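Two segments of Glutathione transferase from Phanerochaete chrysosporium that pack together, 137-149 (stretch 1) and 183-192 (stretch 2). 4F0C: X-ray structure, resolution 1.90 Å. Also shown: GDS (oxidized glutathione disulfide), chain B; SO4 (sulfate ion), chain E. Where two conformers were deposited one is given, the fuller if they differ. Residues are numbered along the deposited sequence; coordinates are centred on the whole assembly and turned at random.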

# COMPACT_ATOMS: atom_id res chain seq x y z
N ALA A 137 13.53 2.20 -16.31
CA ALA A 137 13.27 0.92 -15.62
C ALA A 137 14.35 0.57 -14.62
O ALA A 137 14.07 -0.04 -13.59
CB ALA A 137 13.09 -0.23 -16.62
N GLU A 138 15.60 0.93 -14.91
CA GLU A 138 16.69 0.58 -14.01
C GLU A 138 16.49 1.12 -12.59
O GLU A 138 16.87 0.47 -11.62
CB GLU A 138 18.06 1.00 -14.54
CG GLU A 138 19.17 0.55 -13.62
CD GLU A 138 20.52 0.56 -14.27
OE1 GLU A 138 20.62 1.04 -15.42
OE2 GLU A 138 21.47 0.08 -13.64
N ARG A 139 15.91 2.31 -12.47
CA ARG A 139 15.58 2.86 -11.16
C ARG A 139 14.72 1.88 -10.36
O ARG A 139 14.94 1.66 -9.16
CB ARG A 139 14.87 4.22 -11.31
CG ARG A 139 13.91 4.60 -10.13
CD ARG A 139 13.37 6.05 -10.27
NE ARG A 139 12.34 6.37 -9.28
CZ ARG A 139 12.58 6.73 -8.01
NH1 ARG A 139 13.82 6.84 -7.56
NH2 ARG A 139 11.57 6.96 -7.18
N TYR A 140 13.74 1.28 -11.03
CA TYR A 140 12.82 0.36 -10.35
C TYR A 140 13.39 -1.05 -10.20
O TYR A 140 13.07 -1.75 -9.25
CB TYR A 140 11.46 0.37 -11.05
CG TYR A 140 10.91 1.78 -11.00
CD1 TYR A 140 10.43 2.30 -9.80
CD2 TYR A 140 10.94 2.61 -12.13
CE1 TYR A 140 9.96 3.61 -9.73
CE2 TYR A 140 10.48 3.91 -12.06
CZ TYR A 140 10.00 4.40 -10.85
OH TYR A 140 9.53 5.70 -10.76
N GLN A 141 14.25 -1.48 -11.13
CA GLN A 141 14.99 -2.73 -10.91
C GLN A 141 15.90 -2.63 -9.67
O GLN A 141 16.01 -3.57 -8.87
CB GLN A 141 15.83 -3.05 -12.15
CG GLN A 141 14.97 -3.41 -13.37
CD GLN A 141 15.81 -3.55 -14.60
OE1 GLN A 141 16.44 -2.57 -15.03
NE2 GLN A 141 15.90 -4.77 -15.14
N LYS A 142 16.55 -1.49 -9.50
CA LYS A 142 17.35 -1.28 -8.28
C LYS A 142 16.47 -1.34 -7.02
O LYS A 142 16.88 -1.87 -5.99
CB LYS A 142 18.10 0.05 -8.36
CG LYS A 142 19.34 -0.01 -9.24
CD LYS A 142 19.89 1.40 -9.53
CE LYS A 142 21.27 1.32 -10.18
NZ LYS A 142 21.65 2.64 -10.76
N GLU A 143 15.25 -0.79 -7.11
CA GLU A 143 14.31 -0.85 -5.98
C GLU A 143 13.86 -2.28 -5.69
O GLU A 143 13.69 -2.68 -4.54
CB GLU A 143 13.08 0.06 -6.21
CG GLU A 143 12.11 0.12 -5.00
CD GLU A 143 12.72 0.79 -3.73
OE1 GLU A 143 13.86 1.28 -3.80
OE2 GLU A 143 12.06 0.80 -2.68
N ILE A 144 13.67 -3.07 -6.75
CA ILE A 144 13.41 -4.50 -6.53
C ILE A 144 14.53 -5.14 -5.69
O ILE A 144 14.24 -5.86 -4.74
CB ILE A 144 13.26 -5.25 -7.89
CG1 ILE A 144 11.95 -4.82 -8.55
CG2 ILE A 144 13.38 -6.74 -7.67
CD1 ILE A 144 11.78 -5.28 -10.03
N LEU A 145 15.78 -4.92 -6.08
CA LEU A 145 16.92 -5.50 -5.33
C LEU A 145 16.95 -4.97 -3.90
O LEU A 145 17.34 -5.70 -2.97
CB LEU A 145 18.25 -5.20 -6.03
CG LEU A 145 18.39 -5.68 -7.48
CD1 LEU A 145 19.81 -5.45 -7.99
CD2 LEU A 145 18.02 -7.17 -7.52
N ARG A 146 16.56 -3.70 -3.73
CA ARG A 146 16.56 -3.12 -2.38
C ARG A 146 15.53 -3.85 -1.51
O ARG A 146 15.81 -4.21 -0.34
CB ARG A 146 16.28 -1.61 -2.39
CG ARG A 146 16.60 -0.94 -1.02
CD ARG A 146 15.92 0.46 -0.87
NE ARG A 146 14.47 0.34 -0.85
CZ ARG A 146 13.75 0.04 0.24
NH1 ARG A 146 14.35 -0.18 1.42
NH2 ARG A 146 12.44 -0.04 0.13
N VAL A 147 14.34 -4.07 -2.06
CA VAL A 147 13.29 -4.77 -1.35
C VAL A 147 13.73 -6.21 -1.05
O VAL A 147 13.50 -6.70 0.06
CB VAL A 147 11.96 -4.74 -2.12
CG1 VAL A 147 10.90 -5.76 -1.55
CG2 VAL A 147 11.41 -3.26 -2.14
N PHE A 148 14.34 -6.87 -2.03
CA PHE A 148 14.94 -8.19 -1.78
C PHE A 148 15.93 -8.15 -0.61
O PHE A 148 15.94 -9.05 0.24
CB PHE A 148 15.69 -8.70 -3.02
CG PHE A 148 14.80 -9.26 -4.10
CD1 PHE A 148 13.44 -9.45 -3.89
CD2 PHE A 148 15.35 -9.59 -5.35
CE1 PHE A 148 12.64 -9.97 -4.92
CE2 PHE A 148 14.55 -10.10 -6.37
CZ PHE A 148 13.20 -10.29 -6.15
N GLY A 149 16.77 -7.11 -0.56
CA GLY A 149 17.72 -6.92 0.54
C GLY A 149 17.02 -6.80 1.90
O GLY A 149 17.44 -7.39 2.91
N LEU A 183 11.34 -12.27 -14.65
CA LEU A 183 11.19 -11.28 -15.71
C LEU A 183 11.93 -9.98 -15.37
O LEU A 183 12.89 -9.62 -16.05
CB LEU A 183 9.72 -11.01 -15.99
CG LEU A 183 9.46 -9.94 -17.05
CD1 LEU A 183 9.93 -10.42 -18.43
CD2 LEU A 183 7.99 -9.53 -17.07
N LEU A 184 11.52 -9.33 -14.29
CA LEU A 184 11.91 -7.93 -14.04
C LEU A 184 13.40 -7.73 -13.78
O LEU A 184 13.96 -6.73 -14.21
CB LEU A 184 11.07 -7.33 -12.90
CG LEU A 184 9.56 -7.54 -13.04
CD1 LEU A 184 8.85 -7.04 -11.82
CD2 LEU A 184 9.04 -6.84 -14.29
N VAL A 185 14.05 -8.65 -13.07
CA VAL A 185 15.49 -8.54 -12.86
C VAL A 185 16.24 -9.76 -13.36
O VAL A 185 17.41 -9.90 -13.09
CB VAL A 185 15.87 -8.24 -11.38
CG1 VAL A 185 15.43 -6.82 -11.00
CG2 VAL A 185 15.25 -9.28 -10.40
N LYS A 186 15.57 -10.62 -14.13
CA LYS A 186 16.27 -11.75 -14.75
C LYS A 186 17.26 -11.17 -15.75
O LYS A 186 16.88 -10.39 -16.62
CB LYS A 186 15.29 -12.68 -15.46
CG LYS A 186 15.99 -13.85 -16.16
CD LYS A 186 14.99 -14.83 -16.72
CE LYS A 186 15.71 -15.94 -17.48
NZ LYS A 186 14.73 -16.82 -18.18
N GLY A 187 18.53 -11.53 -15.60
CA GLY A 187 19.59 -11.02 -16.44
C GLY A 187 20.03 -9.60 -16.12
O GLY A 187 20.76 -9.00 -16.89
N TYR A 188 19.60 -9.06 -14.98
CA TYR A 188 19.98 -7.70 -14.60
C TYR A 188 21.23 -7.68 -13.73
O TYR A 188 21.20 -8.12 -12.57
CB TYR A 188 18.85 -6.98 -13.86
CG TYR A 188 19.28 -5.63 -13.36
CD1 TYR A 188 19.58 -4.60 -14.25
CD2 TYR A 188 19.39 -5.37 -12.00
CE1 TYR A 188 19.98 -3.36 -13.79
CE2 TYR A 188 19.80 -4.13 -11.54
CZ TYR A 188 20.09 -3.13 -12.44
OH TYR A 188 20.51 -1.91 -11.98
N LYS A 189 22.33 -7.17 -14.29
CA LYS A 189 23.62 -7.08 -13.60
C LYS A 189 24.02 -8.40 -12.91
O LYS A 189 24.49 -8.40 -11.77
CB LYS A 189 23.62 -5.91 -12.62
CG LYS A 189 23.20 -4.59 -13.27
CD LYS A 189 24.36 -3.64 -13.46
CE LYS A 189 23.97 -2.44 -14.32
NZ LYS A 189 24.27 -2.64 -15.78
N GLY A 190 23.80 -9.50 -13.61
CA GLY A 190 24.22 -10.81 -13.13
C GLY A 190 23.33 -11.41 -12.06
O GLY A 190 23.74 -12.34 -11.36
N PHE A 191 22.12 -10.88 -11.93
CA PHE A 191 21.19 -11.33 -10.89
C PHE A 191 21.11 -12.85 -10.83
O PHE A 191 20.90 -13.50 -11.84
CB PHE A 191 19.79 -10.79 -11.15
CG PHE A 191 18.74 -11.33 -10.20
CD1 PHE A 191 18.66 -10.84 -8.89
CD2 PHE A 191 17.84 -12.32 -10.60
CE1 PHE A 191 17.68 -11.33 -8.00
CE2 PHE A 191 16.88 -12.82 -9.71
CZ PHE A 191 16.79 -12.32 -8.42
N ASP A 192 21.27 -13.40 -9.63
CA ASP A 192 21.13 -14.83 -9.39
C ASP A 192 20.38 -14.91 -8.06
O ASP A 192 20.93 -14.53 -7.04
CB ASP A 192 22.52 -15.50 -9.31
CG ASP A 192 22.45 -17.03 -9.14
OD1 ASP A 192 21.71 -17.52 -8.25
OD2 ASP A 192 23.14 -17.75 -9.88
N1 GDS B . 4.73 2.98 2.45
CA1 GDS B . 5.63 3.75 3.39
C1 GDS B . 4.79 4.45 4.53
OE1 GDS B . 3.63 4.88 4.27
OE2 GDS B . 5.31 4.46 5.69
CB1 GDS B . 6.46 4.84 2.64
CG1 GDS B . 7.38 5.61 3.62
CD1 GDS B . 8.28 6.52 2.83
O1 GDS B . 8.25 6.65 1.62
N2 GDS B . 9.16 7.24 3.61
CA2 GDS B . 10.14 8.16 3.01
C2 GDS B . 11.55 7.72 3.35
O2 GDS B . 11.81 7.34 4.49
CB2 GDS B . 10.01 9.58 3.61
SG2 GDS B . 8.49 10.36 3.00
N3 GDS B . 12.48 7.85 2.38
CA3 GDS B . 13.84 7.50 2.67
C3 GDS B . 14.43 6.65 1.55
OE3 GDS B . 15.66 6.46 1.54
OE4 GDS B . 13.60 6.15 0.77
N4 GDS B . 7.05 7.39 -0.87
CA4 GDS B . 6.04 6.60 -1.59
C4 GDS B . 4.83 6.36 -0.63
OE5 GDS B . 4.56 7.24 0.23
OE6 GDS B . 4.21 5.29 -0.81
C5 GDS B . 7.82 8.31 -1.53
O5 GDS B . 7.73 8.54 -2.74
CA5 GDS B . 8.83 9.11 -0.71
N5 GDS B . 9.99 9.51 -1.56
CB5 GDS B . 8.11 10.35 -0.16
SG5 GDS B . 9.12 11.17 1.12
CA6 GDS B . 13.30 7.21 -2.45
C6 GDS B . 13.10 7.13 -4.01
OE7 GDS B . 14.03 6.66 -4.71
OE8 GDS B . 12.00 7.53 -4.46
N6 GDS B . 14.36 6.29 -2.03
CB6 GDS B . 13.62 8.69 -2.10
CG6 GDS B . 12.38 9.60 -2.16
CD6 GDS B . 11.30 9.11 -1.21
O6 GDS B . 11.49 8.43 -0.19
S SO4 E . 17.63 6.05 -8.60
O1 SO4 E . 18.32 6.77 -7.52
O2 SO4 E . 16.33 6.67 -8.81
O3 SO4 E . 18.38 6.13 -9.84
O4 SO4 E . 17.50 4.64 -8.23

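Stretch 1 is one continuous run of helix, with regular i to i+4 backbone hydrogen bonds, whereas stretch 2 leaves its helix at Val185 and folds through two consecutive turns, type II from Val185 to Tyr188 and type I' from Tyr188 to Phe191. The turns close through Tyr188 N to Val185 O and Phe191 N to Tyr188 O, each 3.0 Å, and Val185, Tyr188 and Phe191 all direct their CA-to-CB bonds toward the helix. Gly187 and Gly190 adopt positive phi and make no contact with it. The backbones come nearest at Gln141 and Val185, their CA atoms 6.1 Å apart.

Val185 is the central bump. Its CG1 lies 3.9 Å from Gln141 O and 3.9 Å from Ile144 CG2, while its CG2 lies 4.2 Å from Phe148 CE2, so the branched side chain fills the hollow between successive turns of the helix. Beside it, Ile144 CD1 reaches Leu184 CB at 3.6 Å. Gln141 supplies the polar link here: its NE2 donates to Leu184 O (2.9 Å, 165°), a carbonyl at the helix end.

Tyr188 contributes the largest covered area. Its ring lies flat against Gln141, whose CB sits 4.2 Å from the ring centroid and almost on the normal, a CH-pi contact. Leu145 CD1 meets the ring edge, 3.8 Å from Tyr188 CE2. The phenol extends to the helix surface, where Tyr188 OH donates to Glu138 OE2 at 2.8 Å; Lys142 CG packs 3.5 Å from Tyr188 OH.

Leu145 also projects between Tyr188 and Phe191, with Leu145 CD2 4.0 Å from Phe191 CD1. Phe191 then meets Phe148 rim to rim (Phe148 CE2 to Phe191 CE1, 3.7 Å), their planes inclined at 30° without stacking, which extends the apolar contact along the helix.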